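Long-range contacts in MSP-domain protein like family member (Caenorhabditis elegans, PDB 1ROW), which is of uncertain precise function but, as a sperm-specific member of the MSP-domain family, probably serves a structural role in nematode sperm: residues 3-7 / 20-25; 8-14 / 103-109; 41-47 / 59-65. The contacts are given in a common frame with arbitrary orientation. Residue numbers count along the deposited sequence, not the author numbering.

Contact 1 of 3, residues 3-7 / 20-25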
ATOM      1  N   LEU A   3     -10.078   2.783  -7.006  1.00 31.92           N
ATOM      2  CA  LEU A   3      -9.191   2.278  -5.917  1.00 29.67           C
ATOM      3  C   LEU A   3      -8.945   3.331  -4.844  1.00 28.27           C
ATOM      4  O   LEU A   3      -8.313   4.351  -5.098  1.00 28.82           O
ATOM      5  CB  LEU A   3      -7.848   1.836  -6.489  1.00 31.13           C
ATOM      6  CG  LEU A   3      -6.853   1.311  -5.452  1.00 29.48           C
ATOM      7  CD1 LEU A   3      -7.482   0.180  -4.657  1.00 30.51           C
ATOM      8  CD2 LEU A   3      -5.598   0.836  -6.160  1.00 33.31           C
ATOM      9  N   THR A   4      -9.437   3.073  -3.639  1.00 25.26           N
ATOM     10  CA  THR A   4      -9.261   4.007  -2.543  1.00 23.21           C
ATOM     11  C   THR A   4      -8.532   3.367  -1.365  1.00 22.74           C
ATOM     12  O   THR A   4      -8.344   2.158  -1.315  1.00 21.27           O
ATOM     13  CB  THR A   4     -10.626   4.541  -2.049  1.00 22.02           C
ATOM     14  OG1 THR A   4     -11.468   3.441  -1.695  1.00 21.46           O
ATOM     15  CG2 THR A   4     -11.312   5.348  -3.135  1.00 22.52           C
ATOM     16  N   ALA A   5      -8.110   4.200  -0.423  1.00 22.68           N
ATOM     17  CA  ALA A   5      -7.436   3.729   0.774  1.00 22.09           C
ATOM     18  C   ALA A   5      -8.109   4.429   1.944  1.00 23.14           C
ATOM     19  O   ALA A   5      -8.199   5.656   1.979  1.00 23.12           O
ATOM     20  CB  ALA A   5      -5.962   4.072   0.733  1.00 21.27           C
ATOM     21  N   ASP A   6      -8.591   3.635   2.890  1.00 23.11           N
ATOM     22  CA  ASP A   6      -9.267   4.154   4.068  1.00 25.67           C
ATOM     23  C   ASP A   6      -8.481   3.788   5.323  1.00 23.65           C
ATOM     24  O   ASP A   6      -8.438   2.624   5.714  1.00 23.00           O
ATOM     25  CB  ASP A   6     -10.677   3.572   4.143  1.00 28.68           C
ATOM     26  CG  ASP A   6     -11.388   3.930   5.432  1.00 34.30           C
ATOM     27  OD1 ASP A   6     -11.475   5.136   5.753  1.00 32.97           O
ATOM     28  OD2 ASP A   6     -11.862   2.999   6.117  1.00 37.23           O
ATOM     29  N   PRO A   7      -7.845   4.779   5.968  1.00 22.41           N
ATOM     30  CA  PRO A   7      -7.804   6.202   5.619  1.00 22.68           C
ATOM     31  C   PRO A   7      -6.814   6.474   4.499  1.00 23.79           C
ATOM     32  O   PRO A   7      -5.919   5.668   4.238  1.00 22.54           O
ATOM     33  CB  PRO A   7      -7.344   6.880   6.913  1.00 23.92           C
ATOM     34  CG  PRO A   7      -7.438   5.827   7.957  1.00 26.36           C
ATOM     35  CD  PRO A   7      -7.115   4.561   7.218  1.00 22.41           C
ATOM     36  N   THR A  20      -3.150   0.866  10.068  1.00 19.15           N
ATOM     37  CA  THR A  20      -3.806  -0.032   9.122  1.00 19.11           C
ATOM     38  C   THR A  20      -4.680   0.715   8.129  1.00 20.85           C
ATOM     39  O   THR A  20      -5.557   1.497   8.504  1.00 20.31           O
ATOM     40  CB  THR A  20      -4.687  -1.055   9.848  1.00 18.64           C
ATOM     41  OG1 THR A  20      -3.903  -1.751  10.820  1.00 21.77           O
ATOM     42  CG2 THR A  20      -5.279  -2.051   8.856  1.00 20.21           C
ATOM     43  N   HIS A  21      -4.447   0.454   6.850  1.00 19.79           N
ATOM     44  CA  HIS A  21      -5.204   1.103   5.797  1.00 21.07           C
ATOM     45  C   HIS A  21      -5.878   0.052   4.929  1.00 22.19           C
ATOM     46  O   HIS A  21      -5.249  -0.925   4.516  1.00 22.70           O
ATOM     47  CB  HIS A  21      -4.257   1.986   4.983  1.00 19.98           C
ATOM     48  CG  HIS A  21      -3.564   3.020   5.814  1.00 19.73           C
ATOM     49  ND1 HIS A  21      -3.964   4.338   5.850  1.00 18.80           N
ATOM     50  CD2 HIS A  21      -2.563   2.907   6.719  1.00 19.36           C
ATOM     51  CE1 HIS A  21      -3.243   4.991   6.745  1.00 20.60           C
ATOM     52  NE2 HIS A  21      -2.388   4.145   7.288  1.00 20.74           N
ATOM     53  N   LYS A  22      -7.168   0.244   4.673  1.00 23.69           N
ATOM     54  CA  LYS A  22      -7.928  -0.701   3.863  1.00 26.71           C
ATOM     55  C   LYS A  22      -8.010  -0.264   2.408  1.00 26.87           C
ATOM     56  O   LYS A  22      -8.646   0.746   2.096  1.00 26.06           O
ATOM     57  CB  LYS A  22      -9.356  -0.854   4.406  1.00 30.00           C
ATOM     58  CG  LYS A  22      -9.457  -1.267   5.863  1.00 36.73           C
ATOM     59  CD  LYS A  22     -10.918  -1.273   6.330  1.00 40.92           C
ATOM     60  CE  LYS A  22     -11.034  -1.527   7.833  1.00 43.25           C
ATOM     61  NZ  LYS A  22     -12.455  -1.477   8.312  1.00 44.71           N
ATOM     62  N   LEU A  23      -7.361  -1.015   1.519  1.00 24.97           N
ATOM     63  CA  LEU A  23      -7.419  -0.699   0.097  1.00 24.63           C
ATOM     64  C   LEU A  23      -8.785  -1.177  -0.387  1.00 24.90           C
ATOM     65  O   LEU A  23      -9.165  -2.331  -0.167  1.00 24.48           O
ATOM     66  CB  LEU A  23      -6.307  -1.422  -0.672  1.00 26.64           C
ATOM     67  CG  LEU A  23      -4.869  -0.993  -0.358  1.00 27.56           C
ATOM     68  CD1 LEU A  23      -3.909  -1.702  -1.303  1.00 27.29           C
ATOM     69  CD2 LEU A  23      -4.737   0.515  -0.509  1.00 27.69           C
ATOM     70  N   VAL A  24      -9.533  -0.286  -1.025  1.00 22.75           N
ATOM     71  CA  VAL A  24     -10.857  -0.641  -1.508  1.00 21.56           C
ATOM     72  C   VAL A  24     -10.960  -0.546  -3.016  1.00 19.93           C
ATOM     73  O   VAL A  24     -10.634   0.487  -3.607  1.00 19.12           O
ATOM     74  CB  VAL A  24     -11.935   0.268  -0.889  1.00 23.18           C
ATOM     75  CG1 VAL A  24     -13.312  -0.113  -1.429  1.00 23.33           C
ATOM     76  CG2 VAL A  24     -11.900   0.144   0.625  1.00 24.38           C
ATOM     77  N   ASN A  25     -11.413  -1.633  -3.630  1.00 18.44           N
ATOM     78  CA  ASN A  25     -11.580  -1.681  -5.073  1.00 20.70           C
ATOM     79  C   ASN A  25     -13.067  -1.666  -5.408  1.00 19.66           C
ATOM     80  O   ASN A  25     -13.767  -2.669  -5.235  1.00 18.39           O
ATOM     81  CB  ASN A  25     -10.928  -2.945  -5.650  1.00 17.55           C
ATOM     82  CG  ASN A  25     -11.162  -3.093  -7.146  1.00 20.05           C
ATOM     83  OD1 ASN A  25     -11.678  -2.185  -7.801  1.00 19.69           O
ATOM     84  ND2 ASN A  25     -10.764  -4.243  -7.699  1.00 20.20           N
TER
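The MSP domain is an immunoglobulin-like beta sandwich, and here the short strand 4-6 is added antiparallel to one margin of strand 17-25. Two hydrogen-bonded pairs hold it. In the Thr4-Val24 pair, Thr4 N donates to Val24 O at 2.8 Å and Val24 N to Thr4 O at 2.7 Å. In the Asp6-Lys22 pair, Asp6 N reaches Lys22 O at 3.0 Å and Lys22 N reaches Asp6 O at 2.9 Å.

Val24 loses the most surface. Its CB sits 3.3 Å from Thr4 OG1, and this pair of beta-branched residues, which favour extended backbone, lies on the outer face. Asp6 and Lys22 share that face, where charged groups can stay hydrated. Their side chains meet through the aliphatic shaft, Asp6 OD2 lying 4.4 Å from Lys22 CD, while the rest of the lysine, which also touches Asp59, leads away from 3-7. Leu3 serves the inner side instead: its CD1 reaches Leu23 CB at 4.5 Å and its side chain also meets Ile31. The small methyl of Ala5 suits tight inner surroundings, with CB 4.0 Å from Leu23 CD2 and Ile103 close by; Leu23 itself packs on Phe33.

Strand 4-6 ends at a cis peptide bond before Pro7, which turns the chain out of this pairing, as the first strand of immunoglobulin-like folds often does when it changes partners. The imidazole of His21 secures the chain just past the cis bond, bonding Ser19 through NE2 and, in nearly straight geometry, donating from ND1 to Pro7 O at 2.9 Å.

Contact 2 of 3, residues 8-14 / 103-109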
ATOM      1  N   PRO A   8      -6.955   7.631   3.841  1.00 24.13           N
ATOM      2  CA  PRO A   8      -6.115   8.094   2.736  1.00 24.42           C
ATOM      3  C   PRO A   8      -4.793   8.717   3.187  1.00 23.70           C
ATOM      4  O   PRO A   8      -3.951   9.056   2.359  1.00 23.28           O
ATOM      5  CB  PRO A   8      -7.015   9.104   2.041  1.00 24.70           C
ATOM      6  CG  PRO A   8      -7.705   9.741   3.207  1.00 23.72           C
ATOM      7  CD  PRO A   8      -8.103   8.539   4.032  1.00 24.11           C
ATOM      8  N   ALA A   9      -4.621   8.887   4.496  1.00 23.34           N
ATOM      9  CA  ALA A   9      -3.383   9.451   5.035  1.00 22.69           C
ATOM     10  C   ALA A   9      -2.983   8.723   6.311  1.00 22.52           C
ATOM     11  O   ALA A   9      -3.838   8.236   7.045  1.00 23.31           O
ATOM     12  CB  ALA A   9      -3.550  10.941   5.312  1.00 20.99           C
ATOM     13  N   CYS A  10      -1.679   8.649   6.565  1.00 21.94           N
ATOM     14  CA  CYS A  10      -1.150   7.976   7.750  1.00 19.97           C
ATOM     15  C   CYS A  10      -0.464   8.946   8.708  1.00 20.30           C
ATOM     16  O   CYS A  10       0.282   9.826   8.281  1.00 21.29           O
ATOM     17  CB  CYS A  10      -0.148   6.892   7.332  1.00 20.61           C
ATOM     18  SG  CYS A  10       0.894   6.259   8.687  1.00 23.59           S
ATOM     19  N   THR A  11      -0.720   8.790  10.005  1.00 20.92           N
ATOM     20  CA  THR A  11      -0.090   9.641  11.021  1.00 21.59           C
ATOM     21  C   THR A  11       0.320   8.743  12.180  1.00 21.99           C
ATOM     22  O   THR A  11      -0.529   8.182  12.869  1.00 22.80           O
ATOM     23  CB  THR A  11      -1.054  10.729  11.564  1.00 23.00           C
ATOM     24  OG1 THR A  11      -2.180  10.101  12.194  1.00 26.01           O
ATOM     25  CG2 THR A  11      -1.534  11.633  10.439  1.00 23.33           C
ATOM     26  N   VAL A  12       1.620   8.599  12.396  1.00 23.72           N
ATOM     27  CA  VAL A  12       2.104   7.742  13.470  1.00 21.69           C
ATOM     28  C   VAL A  12       3.106   8.432  14.377  1.00 22.07           C
ATOM     29  O   VAL A  12       3.705   9.442  14.011  1.00 23.42           O
ATOM     30  CB  VAL A  12       2.798   6.492  12.908  1.00 23.28           C
ATOM     31  CG1 VAL A  12       1.780   5.577  12.238  1.00 23.83           C
ATOM     32  CG2 VAL A  12       3.885   6.914  11.921  1.00 22.26           C
ATOM     33  N   PRO A  13       3.288   7.903  15.592  1.00 22.10           N
ATOM     34  CA  PRO A  13       4.256   8.526  16.495  1.00 21.41           C
ATOM     35  C   PRO A  13       5.652   8.244  15.922  1.00 21.96           C
ATOM     36  O   PRO A  13       5.935   7.125  15.490  1.00 19.38           O
ATOM     37  CB  PRO A  13       4.018   7.797  17.815  1.00 22.63           C
ATOM     38  CG  PRO A  13       2.547   7.377  17.724  1.00 22.56           C
ATOM     39  CD  PRO A  13       2.466   6.899  16.296  1.00 20.62           C
ATOM     40  N   ALA A  14       6.504   9.262  15.903  1.00 20.15           N
ATOM     41  CA  ALA A  14       7.855   9.122  15.384  1.00 21.43           C
ATOM     42  C   ALA A  14       8.642   8.074  16.159  1.00 21.46           C
ATOM     43  O   ALA A  14       9.511   7.404  15.601  1.00 20.42           O
ATOM     44  CB  ALA A  14       8.577  10.464  15.440  1.00 21.58           C
ATOM     45  N   ILE A 103      -0.255   7.588  -0.338  1.00 24.92           N
ATOM     46  CA  ILE A 103      -0.731   7.754   1.028  1.00 23.72           C
ATOM     47  C   ILE A 103       0.405   8.441   1.775  1.00 24.30           C
ATOM     48  O   ILE A 103       1.499   7.878   1.913  1.00 23.21           O
ATOM     49  CB  ILE A 103      -1.006   6.386   1.708  1.00 22.57           C
ATOM     50  CG1 ILE A 103      -2.149   5.663   0.999  1.00 22.19           C
ATOM     51  CG2 ILE A 103      -1.338   6.582   3.184  1.00 22.96           C
ATOM     52  CD1 ILE A 103      -2.478   4.317   1.607  1.00 22.89           C
ATOM     53  N   PRO A 104       0.185   9.686   2.228  1.00 23.36           N
ATOM     54  CA  PRO A 104       1.280  10.338   2.952  1.00 23.25           C
ATOM     55  C   PRO A 104       1.438   9.726   4.344  1.00 23.05           C
ATOM     56  O   PRO A 104       0.464   9.281   4.954  1.00 24.04           O
ATOM     57  CB  PRO A 104       0.845  11.804   2.991  1.00 24.08           C
ATOM     58  CG  PRO A 104      -0.651  11.716   3.009  1.00 24.81           C
ATOM     59  CD  PRO A 104      -0.926  10.623   1.987  1.00 23.85           C
ATOM     60  N   MET A 105       2.668   9.678   4.833  1.00 22.92           N
ATOM     61  CA  MET A 105       2.922   9.128   6.155  1.00 23.84           C
ATOM     62  C   MET A 105       3.594  10.203   6.997  1.00 23.57           C
ATOM     63  O   MET A 105       4.713  10.620   6.709  1.00 21.80           O
ATOM     64  CB  MET A 105       3.831   7.900   6.068  1.00 24.15           C
ATOM     65  CG  MET A 105       3.288   6.763   5.225  1.00 24.91           C
ATOM     66  SD  MET A 105       4.403   5.350   5.307  1.00 24.15           S
ATOM     67  CE  MET A 105       3.379   4.064   4.828  1.00 29.22           C
ATOM     68  N   SER A 106       2.901  10.660   8.036  1.00 24.35           N
ATOM     69  CA  SER A 106       3.439  11.692   8.914  1.00 22.12           C
ATOM     70  C   SER A 106       3.871  11.124  10.260  1.00 23.00           C
ATOM     71  O   SER A 106       3.034  10.745  11.075  1.00 21.31           O
ATOM     72  CB  SER A 106       2.393  12.781   9.155  1.00 21.92           C
ATOM     73  OG  SER A 106       2.052  13.437   7.952  1.00 22.86           O
ATOM     74  N   ALA A 107       5.181  11.054  10.483  1.00 22.58           N
ATOM     75  CA  ALA A 107       5.711  10.565  11.749  1.00 21.17           C
ATOM     76  C   ALA A 107       5.935  11.829  12.571  1.00 22.60           C
ATOM     77  O   ALA A 107       6.792  12.654  12.230  1.00 18.12           O
ATOM     78  CB  ALA A 107       7.029   9.827  11.524  1.00 23.75           C
ATOM     79  N   THR A 108       5.152  11.989  13.636  1.00 21.96           N
ATOM     80  CA  THR A 108       5.240  13.175  14.480  1.00 24.00           C
ATOM     81  C   THR A 108       5.759  12.910  15.881  1.00 23.73           C
ATOM     82  O   THR A 108       5.623  11.809  16.415  1.00 23.37           O
ATOM     83  CB  THR A 108       3.862  13.873  14.603  1.00 25.41           C
ATOM     84  OG1 THR A 108       2.911  12.965  15.166  1.00 26.04           O
ATOM     85  CG2 THR A 108       3.371  14.321  13.237  1.00 28.08           C
ATOM     86  N   ALA A 109       6.351  13.932  16.484  1.00 25.60           N
ATOM     87  CA  ALA A 109       6.886  13.793  17.832  1.00 28.77           C
ATOM     88  C   ALA A 109       5.753  13.775  18.850  1.00 30.32           C
ATOM     89  O   ALA A 109       4.683  14.343  18.540  1.00 30.82           O
ATOM     90  CB  ALA A 109       7.842  14.936  18.131  1.00 28.84           C
ATOM     91  OXT ALA A 109       5.955  13.205  19.948  1.00 32.11           O
TER
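Strand 10-13 runs parallel to strand 103-108, their short axes 4.5 Å apart at closest and 21° off parallel. Side chains alternate between a crowded inner face, carrying Cys10, Val12, Met105 and Ala107, and an outer one with Thr11 and Ser106. Cys10 is the best-covered residue. It sits over the groove between Met105 and Ile103, its CB 4.0 Å from Met105 CG and 4.3 Å from Ile103 CG2. Further along the sizes are reversed: Ala107 is a mere methyl, and Val12 CG2 and the following Ala14 CB, each 4.3 Å from Ala107 CB, close over it from 8-14, while Tyr43 and Arg64 touch it from other strands. On the outer side the Ala9 methyl rests against the Pro104 ring, CB to CG 3.8 Å, and Pro8 O meets Pro104 CD at 3.4 Å.

Pro104 has no N-H to offer, so the backbone pairing starts from its carbonyl, which receives Cys10 N at 2.8 Å. It continues with Ser106 N to Cys10 O at 2.8 Å, Val12 N to Ser106 O at 2.9 Å, Thr108 N to Val12 O at 3.0 Å and Ala14 N to Thr108 O at 2.7 Å. Pro13 falls where no N-H is needed.

The parallel addition is characteristic of many immunoglobulin-like sandwiches, in which the first strand is split between the two sheets and its second half pairs with the last strand. Strand 99-108 is flanked on its other margin by strand 70-80, while Cys10 and Val12 face across the core to strands 17-25, 56-64 and 43-52, touching His21, Ile62 and Tyr43.

Contact 3 of 3, residues 41-47 / 59-65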
ATOM      1  N   ASN A  41      13.746   2.802   6.138  1.00 27.19           N
ATOM      2  CA  ASN A  41      14.539   2.780   7.362  1.00 26.03           C
ATOM      3  C   ASN A  41      13.652   2.609   8.603  1.00 25.90           C
ATOM      4  O   ASN A  41      13.846   1.685   9.390  1.00 25.07           O
ATOM      5  CB  ASN A  41      15.348   4.075   7.491  1.00 25.72           C
ATOM      6  CG  ASN A  41      16.479   4.159   6.490  1.00 29.12           C
ATOM      7  OD1 ASN A  41      17.238   3.200   6.311  1.00 26.82           O
ATOM      8  ND2 ASN A  41      16.611   5.313   5.834  1.00 26.90           N
ATOM      9  N   GLU A  42      12.679   3.502   8.770  1.00 25.36           N
ATOM     10  CA  GLU A  42      11.782   3.447   9.919  1.00 25.08           C
ATOM     11  C   GLU A  42      10.401   2.864   9.610  1.00 25.35           C
ATOM     12  O   GLU A  42       9.493   2.957  10.436  1.00 25.07           O
ATOM     13  CB  GLU A  42      11.595   4.846  10.521  1.00 26.43           C
ATOM     14  CG  GLU A  42      12.831   5.463  11.167  1.00 27.32           C
ATOM     15  CD  GLU A  42      13.703   6.230  10.186  1.00 28.57           C
ATOM     16  OE1 GLU A  42      13.151   6.985   9.354  1.00 24.79           O
ATOM     17  OE2 GLU A  42      14.942   6.090  10.257  1.00 32.18           O
ATOM     18  N   TYR A  43      10.237   2.272   8.433  1.00 23.96           N
ATOM     19  CA  TYR A  43       8.952   1.693   8.048  1.00 22.85           C
ATOM     20  C   TYR A  43       9.034   0.283   7.466  1.00 25.01           C
ATOM     21  O   TYR A  43       9.963  -0.059   6.718  1.00 22.15           O
ATOM     22  CB  TYR A  43       8.252   2.573   7.010  1.00 21.51           C
ATOM     23  CG  TYR A  43       7.707   3.878   7.531  1.00 19.16           C
ATOM     24  CD1 TYR A  43       6.490   3.930   8.214  1.00 18.29           C
ATOM     25  CD2 TYR A  43       8.390   5.074   7.308  1.00 17.41           C
ATOM     26  CE1 TYR A  43       5.963   5.149   8.655  1.00 16.68           C
ATOM     27  CE2 TYR A  43       7.873   6.289   7.747  1.00 17.55           C
ATOM     28  CZ  TYR A  43       6.660   6.318   8.416  1.00 17.10           C
ATOM     29  OH  TYR A  43       6.151   7.526   8.825  1.00 19.87           O
ATOM     30  N   ARG A  44       8.033  -0.518   7.807  1.00 24.04           N
ATOM     31  CA  ARG A  44       7.897  -1.876   7.309  1.00 25.41           C
ATOM     32  C   ARG A  44       6.450  -1.972   6.836  1.00 25.17           C
ATOM     33  O   ARG A  44       5.520  -1.617   7.574  1.00 24.45           O
ATOM     34  CB  ARG A  44       8.176  -2.892   8.419  1.00 27.59           C
ATOM     35  CG  ARG A  44       9.647  -2.963   8.830  1.00 30.80           C
ATOM     36  CD  ARG A  44      10.512  -3.495   7.694  1.00 34.62           C
ATOM     37  NE  ARG A  44      11.920  -3.615   8.079  1.00 38.35           N
ATOM     38  CZ  ARG A  44      12.760  -2.590   8.191  1.00 39.45           C
ATOM     39  NH1 ARG A  44      14.021  -2.798   8.554  1.00 39.57           N
ATOM     40  NH2 ARG A  44      12.349  -1.357   7.923  1.00 39.45           N
ATOM     41  N   ILE A  45       6.256  -2.435   5.606  1.00 23.25           N
ATOM     42  CA  ILE A  45       4.916  -2.540   5.049  1.00 25.03           C
ATOM     43  C   ILE A  45       4.511  -3.988   4.802  1.00 25.55           C
ATOM     44  O   ILE A  45       5.279  -4.783   4.247  1.00 24.43           O
ATOM     45  CB  ILE A  45       4.805  -1.739   3.727  1.00 28.02           C
ATOM     46  CG1 ILE A  45       3.365  -1.763   3.226  1.00 27.97           C
ATOM     47  CG2 ILE A  45       5.743  -2.308   2.678  1.00 31.29           C
ATOM     48  CD1 ILE A  45       2.414  -1.021   4.136  1.00 35.02           C
ATOM     49  N   ALA A  46       3.296  -4.325   5.222  1.00 21.82           N
ATOM     50  CA  ALA A  46       2.773  -5.673   5.060  1.00 21.77           C
ATOM     51  C   ALA A  46       1.324  -5.653   4.585  1.00 21.96           C
ATOM     52  O   ALA A  46       0.436  -5.189   5.300  1.00 24.12           O
ATOM     53  CB  ALA A  46       2.873  -6.423   6.384  1.00 20.47           C
ATOM     54  N   PRO A  47       1.063  -6.165   3.373  1.00 23.78           N
ATOM     55  CA  PRO A  47       2.029  -6.752   2.431  1.00 22.93           C
ATOM     56  C   PRO A  47       2.529  -5.739   1.394  1.00 24.48           C
ATOM     57  O   PRO A  47       1.987  -4.642   1.271  1.00 24.72           O
ATOM     58  CB  PRO A  47       1.222  -7.862   1.782  1.00 24.05           C
ATOM     59  CG  PRO A  47      -0.128  -7.195   1.630  1.00 23.35           C
ATOM     60  CD  PRO A  47      -0.318  -6.512   2.982  1.00 20.78           C
ATOM     61  N   ASP A  59      -6.289  -5.292   3.503  1.00 24.28           N
ATOM     62  CA  ASP A  59      -5.651  -4.535   4.568  1.00 25.56           C
ATOM     63  C   ASP A  59      -4.155  -4.452   4.367  1.00 24.99           C
ATOM     64  O   ASP A  59      -3.510  -5.445   4.047  1.00 25.98           O
ATOM     65  CB  ASP A  59      -5.927  -5.171   5.930  1.00 26.29           C
ATOM     66  CG  ASP A  59      -7.249  -4.736   6.512  1.00 28.07           C
ATOM     67  OD1 ASP A  59      -7.939  -3.923   5.862  1.00 28.24           O
ATOM     68  OD2 ASP A  59      -7.593  -5.203   7.615  1.00 27.58           O
ATOM     69  N   VAL A  60      -3.615  -3.255   4.557  1.00 24.51           N
ATOM     70  CA  VAL A  60      -2.190  -3.014   4.429  1.00 26.79           C
ATOM     71  C   VAL A  60      -1.733  -2.384   5.745  1.00 25.73           C
ATOM     72  O   VAL A  60      -2.192  -1.306   6.126  1.00 27.02           O
ATOM     73  CB  VAL A  60      -1.893  -2.068   3.236  1.00 28.54           C
ATOM     74  CG1 VAL A  60      -2.665  -0.767   3.395  1.00 31.66           C
ATOM     75  CG2 VAL A  60      -0.414  -1.788   3.149  1.00 26.98           C
ATOM     76  N   VAL A  61      -0.850  -3.077   6.453  1.00 23.48           N
ATOM     77  CA  VAL A  61      -0.360  -2.584   7.729  1.00 20.64           C
ATOM     78  C   VAL A  61       0.983  -1.887   7.605  1.00 21.87           C
ATOM     79  O   VAL A  61       1.938  -2.440   7.039  1.00 19.54           O
ATOM     80  CB  VAL A  61      -0.212  -3.727   8.760  1.00 20.07           C
ATOM     81  CG1 VAL A  61       0.334  -3.181  10.074  1.00 20.45           C
ATOM     82  CG2 VAL A  61      -1.555  -4.397   8.989  1.00 21.44           C
ATOM     83  N   ILE A  62       1.033  -0.672   8.138  1.00 19.00           N
ATOM     84  CA  ILE A  62       2.235   0.145   8.144  1.00 20.36           C
ATOM     85  C   ILE A  62       2.796   0.081   9.557  1.00 20.14           C
ATOM     86  O   ILE A  62       2.144   0.526  10.512  1.00 20.09           O
ATOM     87  CB  ILE A  62       1.919   1.631   7.834  1.00 21.52           C
ATOM     88  CG1 ILE A  62       1.304   1.773   6.445  1.00 21.01           C
ATOM     89  CG2 ILE A  62       3.190   2.466   7.909  1.00 22.52           C
ATOM     90  CD1 ILE A  62       0.787   3.181   6.169  1.00 22.80           C
ATOM     91  N   THR A  63       3.985  -0.495   9.697  1.00 17.05           N
ATOM     92  CA  THR A  63       4.636  -0.574  10.997  1.00 17.14           C
ATOM     93  C   THR A  63       5.766   0.445  11.012  1.00 18.48           C
ATOM     94  O   THR A  63       6.607   0.467  10.100  1.00 16.19           O
ATOM     95  CB  THR A  63       5.234  -1.976  11.271  1.00 17.25           C
ATOM     96  OG1 THR A  63       4.216  -2.970  11.133  1.00 20.40           O
ATOM     97  CG2 THR A  63       5.794  -2.044  12.687  1.00 17.61           C
ATOM     98  N   ARG A  64       5.783   1.287  12.046  1.00 17.81           N
ATOM     99  CA  ARG A  64       6.809   2.324  12.197  1.00 19.24           C
ATOM    100  C   ARG A  64       7.730   2.097  13.396  1.00 20.21           C
ATOM    101  O   ARG A  64       7.257   1.852  14.509  1.00 21.33           O
ATOM    102  CB  ARG A  64       6.142   3.698  12.347  1.00 19.59           C
ATOM    103  CG  ARG A  64       7.004   4.767  13.025  1.00 20.13           C
ATOM    104  CD  ARG A  64       7.851   5.544  12.030  1.00 20.97           C
ATOM    105  NE  ARG A  64       8.766   6.464  12.697  1.00 18.97           N
ATOM    106  CZ  ARG A  64       9.438   7.434  12.085  1.00 18.82           C
ATOM    107  NH1 ARG A  64       9.295   7.620  10.775  1.00 17.52           N
ATOM    108  NH2 ARG A  64      10.257   8.217  12.785  1.00 16.11           N
ATOM    109  N   THR A  65       9.043   2.190  13.170  1.00 20.35           N
ATOM    110  CA  THR A  65      10.005   2.043  14.252  1.00 18.57           C
ATOM    111  C   THR A  65      10.547   3.423  14.597  1.00 21.05           C
ATOM    112  O   THR A  65      10.285   4.395  13.889  1.00 22.05           O
ATOM    113  CB  THR A  65      11.176   1.081  13.899  1.00 21.33           C
ATOM    114  OG1 THR A  65      11.793   1.479  12.667  1.00 20.99           O
ATOM    115  CG2 THR A  65      10.666  -0.355  13.801  1.00 21.50           C
TER
HETATM  116  O   HOH W   1      11.757  -0.552  10.753  1.00 23.56           O
HETATM  117  O   HOH W   2      11.739   9.090  10.109  1.00 21.16           O
HETATM  118  O   HOH W   3       4.099  -4.062   8.639  1.00 27.24           O
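Five backbone hydrogen bonds tie 41-47 to 59-65. Val61 N donates to Ala46 O at 2.7 Å and Ala46 N to Val61 O at 2.9 Å; Thr63 N reaches Arg44 O at 2.8 Å and Arg44 N reaches Thr63 O at 2.9 Å; Thr65 N closes on Glu42 O at 2.9 Å. Water 2 bridges Glu42 OE1 (2.6 Å) and Arg64 NH1 (2.9 Å), whose charges stand 4.2 Å apart, beyond a salt bridge. Glu42 bonds Asn39, and Arg64 bonds Ala14 O and Ala68 O. Glu42 CB lies over the guanidinium face, 3.6 Å from Arg64 NH1. These strands form an antiparallel hairpin in the immunoglobulin-like MSP sandwich. Arg44, Ala46, Val61 and Thr63 line its more open face, where Arg44 and Thr63 can meet solvent and beta-branched Val61 suits an extended strand. Towards the core, Tyr43 turns its ring face to aliphatic Arg64 CD, a CH-pi contact 4.1 Å from the centroid; Tyr43 CD1 touches Ile62 CG2 at 3.6 Å, and Ile45 CD1 meets Ile62 CG1 at 3.8 Å.

All three contacts belong to one beta sandwich. Contact 2 lies farthest out, its centre about 14 Å from that of the chain against 8 and 9 Å for contacts 1 and 3, yet its inner face is well buried; contact 1 has the fewest buried residues. Contacts 1 and 2 attach successive pieces of the N-terminal chain, antiparallel and then parallel; contact 3 is a local hairpin. Neighbouring strands 17-25 and 56-64 join contacts 1 and 3. Contacts 2 and 3 meet across the core, Met105 against Ile62. The His21 bond to Pro7 O marks the first, an apolar face of mixed sizes the second, arginine and water the third; a cis-proline follows the paired residues in contacts 1 and 3.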